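Local coordinates for protein transcriptional regulator, LYSR family (Neisseria meningitidis, PDB 4AB5) that probably regulates transcription of methionine-biosynthesis genes as a MetR-like DNA-binding factor, this chain being its regulatory domain, at residues L23-W34 with Y197-R208. Residues are numbered along the deposited sequence; the frame is centred on the assembly and turned at random.
Sequences LMPAMGEFRPMW and YLNNFCQIIRER
Phe201 and Ile204, from the C-terminal helix of the LysR regulatory domain, fit knobs-into-holes into the first helix of this periplasmic-binding-protein-like fold. The short axes of 23-33 and 197-208 run roughly, not strictly, antiparallel, 9.4 Å apart at closest approach. Phe201 sits among Leu23, Ala26, Met27 and Phe30. Its CZ meets Leu23 CD1 at 3.7 Å and also touches the CG of Met27, a selenomethionine, while the ring edge turns toward the face of Phe30 in a T-shaped pair with planes at 82°. Phe30 already points at the other helix, and with CG anti to the backbone N (chi1 175°) its ring extends until CZ lies 3.7 Å from Tyr197 CB. Ile204 fills the next hole, among Ala26, Glu29, Phe30 and Met33: CG2 lies against Ala26 O, and CD1 reaches Phe30 CB at the edge of that ring.

At the 34/197 end, Tyr197 CB sits 3.5 Å from the centroid of the Trp34 six-membered ring, almost straight over its face, a CH-pi contact. The Tyr197 ring then turns its edge to the same indole. At the other end, Arg208 NE makes a salt bridge with Glu29 OE1 at 3.0 Å; as a hydrogen bond it is weak, bent to 128°, with the carboxylate and guanidinium planes well tilted from each other. Pro25 O lies over one face of that guanidinium, toward its rim.

Beneath the pair runs the sheet: Phe30 and Phe201 both rest on Leu10 of strand 8-13, Met27 packs on Leu39 and Ile41 of strand 37-42, and Ile205 covers Leu77 and Phe78 of strand 72-86. Helix 20-33 also borders the second subunit, where Arg31 hydrogen-bonds Gln145 of that chain.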
# COMPACT_ATOMS: atom_id res chain seq x y z
N LEU B 23 4.24 11.52 2.27
CA LEU B 23 3.88 12.33 1.12
C LEU B 23 2.38 12.55 0.96
O LEU B 23 1.98 13.65 0.59
CB LEU B 23 4.50 11.78 -0.18
CG LEU B 23 4.53 12.73 -1.38
CD1 LEU B 23 5.38 13.94 -1.10
CD2 LEU B 23 5.04 12.01 -2.62
N MSE B 24 1.56 11.52 1.23
CA MSE B 24 0.10 11.62 1.15
C MSE B 24 -0.46 12.63 2.17
O MSE B 24 -1.12 13.56 1.73
CB MSE B 24 -0.59 10.25 1.19
CG MSE B 24 -0.21 9.32 0.03
SE MSE B 24 -0.40 10.08 -1.76
CE MSE B 24 1.47 10.62 -2.15
N PRO B 25 -0.14 12.56 3.51
CA PRO B 25 -0.63 13.62 4.42
C PRO B 25 -0.00 15.00 4.17
O PRO B 25 -0.60 16.00 4.56
CB PRO B 25 -0.31 13.08 5.82
CG PRO B 25 0.74 12.09 5.63
CD PRO B 25 0.62 11.53 4.25
N ALA B 26 1.17 15.07 3.50
CA ALA B 26 1.83 16.34 3.14
C ALA B 26 0.97 17.04 2.09
O ALA B 26 0.78 18.26 2.17
CB ALA B 26 3.23 16.09 2.60
N MSE B 27 0.38 16.26 1.15
CA MSE B 27 -0.55 16.74 0.12
C MSE B 27 -1.85 17.22 0.75
O MSE B 27 -2.42 18.21 0.31
CB MSE B 27 -0.86 15.63 -0.90
CG MSE B 27 0.23 15.40 -1.92
SE MSE B 27 -0.22 13.94 -3.14
CE MSE B 27 -1.53 14.85 -4.30
N GLY B 28 -2.29 16.50 1.79
CA GLY B 28 -3.51 16.79 2.55
C GLY B 28 -3.46 18.09 3.33
O GLY B 28 -4.52 18.66 3.62
N GLU B 29 -2.24 18.54 3.70
CA GLU B 29 -1.98 19.79 4.44
C GLU B 29 -1.82 20.94 3.44
O GLU B 29 -2.35 22.03 3.66
CB GLU B 29 -0.73 19.63 5.33
CG GLU B 29 -0.51 20.77 6.32
CD GLU B 29 0.63 20.55 7.30
OE1 GLU B 29 0.39 19.94 8.37
OE2 GLU B 29 1.77 20.97 7.00
N PHE B 30 -1.09 20.69 2.34
CA PHE B 30 -0.85 21.64 1.25
C PHE B 30 -2.16 22.08 0.57
O PHE B 30 -2.35 23.27 0.33
CB PHE B 30 0.12 21.02 0.22
CG PHE B 30 0.39 21.84 -1.02
CD1 PHE B 30 -0.42 21.70 -2.15
CD2 PHE B 30 1.47 22.70 -1.08
CE1 PHE B 30 -0.18 22.46 -3.29
CE2 PHE B 30 1.72 23.45 -2.23
CZ PHE B 30 0.88 23.33 -3.33
N ARG B 31 -3.04 21.11 0.22
CA ARG B 31 -4.29 21.36 -0.49
C ARG B 31 -5.13 22.54 0.02
O ARG B 31 -5.31 23.46 -0.78
CB ARG B 31 -5.09 20.07 -0.66
CG ARG B 31 -6.32 20.18 -1.58
CD ARG B 31 -6.76 18.80 -2.05
NE ARG B 31 -6.73 17.83 -0.95
CZ ARG B 31 -6.00 16.73 -0.92
NH1 ARG B 31 -5.28 16.37 -1.98
NH2 ARG B 31 -6.02 15.94 0.14
N PRO B 32 -5.61 22.60 1.30
CA PRO B 32 -6.38 23.78 1.73
C PRO B 32 -5.60 25.10 1.70
O PRO B 32 -6.23 26.16 1.58
CB PRO B 32 -6.81 23.42 3.15
CG PRO B 32 -5.84 22.39 3.60
CD PRO B 32 -5.52 21.60 2.40
N MSE B 33 -4.26 25.03 1.85
CA MSE B 33 -3.34 26.17 1.86
C MSE B 33 -3.18 26.80 0.46
O MSE B 33 -2.98 28.01 0.33
CB MSE B 33 -1.98 25.71 2.36
CG MSE B 33 -1.56 26.33 3.64
SE MSE B 33 -0.49 25.10 4.62
CE MSE B 33 -1.06 25.66 6.40
N TRP B 34 -3.25 25.95 -0.58
CA TRP B 34 -3.11 26.29 -2.00
C TRP B 34 -4.27 25.65 -2.77
O TRP B 34 -4.03 24.74 -3.55
CB TRP B 34 -1.76 25.77 -2.52
CG TRP B 34 -0.57 26.32 -1.78
CD1 TRP B 34 -0.00 25.83 -0.65
CD2 TRP B 34 0.12 27.54 -2.09
NE1 TRP B 34 1.04 26.63 -0.26
CE2 TRP B 34 1.13 27.70 -1.11
CE3 TRP B 34 -0.01 28.51 -3.09
CZ2 TRP B 34 2.04 28.77 -1.14
CZ3 TRP B 34 0.88 29.57 -3.12
CH2 TRP B 34 1.89 29.69 -2.15
N TYR B 197 4.71 27.88 -3.98
CA TYR B 197 4.03 26.65 -3.59
C TYR B 197 4.91 25.42 -3.65
O TYR B 197 4.78 24.55 -2.78
CB TYR B 197 2.70 26.44 -4.33
CG TYR B 197 2.79 26.42 -5.84
CD1 TYR B 197 3.08 25.24 -6.53
CD2 TYR B 197 2.47 27.55 -6.58
CE1 TYR B 197 3.13 25.21 -7.92
CE2 TYR B 197 2.49 27.52 -7.98
CZ TYR B 197 2.84 26.35 -8.64
OH TYR B 197 2.88 26.32 -10.02
N LEU B 198 5.82 25.36 -4.65
CA LEU B 198 6.77 24.26 -4.82
C LEU B 198 7.70 24.24 -3.62
O LEU B 198 7.86 23.19 -3.00
CB LEU B 198 7.59 24.40 -6.12
CG LEU B 198 6.84 24.21 -7.44
CD1 LEU B 198 7.78 24.37 -8.60
CD2 LEU B 198 6.19 22.83 -7.52
N ASN B 199 8.23 25.41 -3.25
CA ASN B 199 9.10 25.60 -2.11
C ASN B 199 8.35 25.32 -0.81
O ASN B 199 8.91 24.68 0.08
CB ASN B 199 9.69 27.01 -2.12
CG ASN B 199 11.18 27.04 -1.99
OD1 ASN B 199 11.72 27.51 -0.99
ND2 ASN B 199 11.88 26.40 -2.91
N ASN B 200 7.07 25.77 -0.72
CA ASN B 200 6.25 25.56 0.45
C ASN B 200 5.85 24.08 0.62
O ASN B 200 5.72 23.62 1.75
CB ASN B 200 5.06 26.52 0.48
CG ASN B 200 4.24 26.42 1.73
OD1 ASN B 200 4.70 26.65 2.86
ND2 ASN B 200 3.02 25.99 1.55
N PHE B 201 5.72 23.33 -0.49
CA PHE B 201 5.41 21.90 -0.41
C PHE B 201 6.58 21.14 0.24
O PHE B 201 6.36 20.22 1.02
CB PHE B 201 5.06 21.29 -1.77
CG PHE B 201 4.57 19.86 -1.69
CD1 PHE B 201 3.41 19.55 -0.99
CD2 PHE B 201 5.25 18.84 -2.34
CE1 PHE B 201 2.95 18.23 -0.92
CE2 PHE B 201 4.79 17.51 -2.27
CZ PHE B 201 3.65 17.21 -1.55
N CYS B 202 7.82 21.56 -0.06
CA CYS B 202 9.04 20.97 0.49
C CYS B 202 9.20 21.29 1.96
O CYS B 202 9.61 20.41 2.73
CB CYS B 202 10.26 21.39 -0.30
SG CYS B 202 10.17 20.95 -2.05
N GLN B 203 8.83 22.52 2.38
CA GLN B 203 8.89 22.88 3.80
C GLN B 203 7.82 22.16 4.62
O GLN B 203 8.08 21.86 5.78
CB GLN B 203 9.02 24.39 4.07
CG GLN B 203 7.82 25.25 3.71
CD GLN B 203 8.11 26.72 3.89
OE1 GLN B 203 8.41 27.19 4.99
NE2 GLN B 203 8.01 27.48 2.81
N ILE B 204 6.67 21.81 3.99
CA ILE B 204 5.58 21.03 4.60
C ILE B 204 6.08 19.61 4.83
O ILE B 204 5.93 19.10 5.94
CB ILE B 204 4.26 21.11 3.76
CG1 ILE B 204 3.56 22.48 3.93
CG2 ILE B 204 3.28 19.96 4.09
CD1 ILE B 204 2.48 22.84 2.82
N ILE B 205 6.71 18.98 3.80
CA ILE B 205 7.29 17.62 3.88
C ILE B 205 8.30 17.55 5.04
O ILE B 205 8.26 16.59 5.82
CB ILE B 205 7.95 17.21 2.52
CG1 ILE B 205 6.90 16.93 1.41
CG2 ILE B 205 8.92 16.04 2.68
CD1 ILE B 205 7.53 16.85 -0.08
N ARG B 206 9.19 18.57 5.16
CA ARG B 206 10.22 18.64 6.20
C ARG B 206 9.66 18.83 7.61
O ARG B 206 10.02 18.06 8.50
CB ARG B 206 11.29 19.71 5.88
CG ARG B 206 12.26 19.29 4.79
CD ARG B 206 13.43 20.26 4.66
NE ARG B 206 13.01 21.60 4.27
CZ ARG B 206 12.93 22.04 3.02
NH1 ARG B 206 13.29 21.26 2.01
NH2 ARG B 206 12.51 23.28 2.77
N GLU B 207 8.75 19.81 7.81
CA GLU B 207 8.12 20.06 9.11
C GLU B 207 7.35 18.85 9.59
O GLU B 207 7.44 18.50 10.76
CB GLU B 207 7.18 21.28 9.08
CG GLU B 207 7.88 22.62 9.00
CD GLU B 207 7.00 23.84 8.78
OE1 GLU B 207 5.90 23.71 8.20
OE2 GLU B 207 7.45 24.95 9.16
N ARG B 208 6.61 18.19 8.66
CA ARG B 208 5.81 17.00 8.95
C ARG B 208 6.67 15.80 9.29
O ARG B 208 6.37 15.11 10.26
CB ARG B 208 4.84 16.67 7.81
CG ARG B 208 3.59 17.53 7.78
CD ARG B 208 2.52 16.91 6.90
NE ARG B 208 1.19 17.21 7.41
CZ ARG B 208 0.49 16.43 8.23
NH1 ARG B 208 1.00 15.27 8.63
NH2 ARG B 208 -0.71 16.79 8.65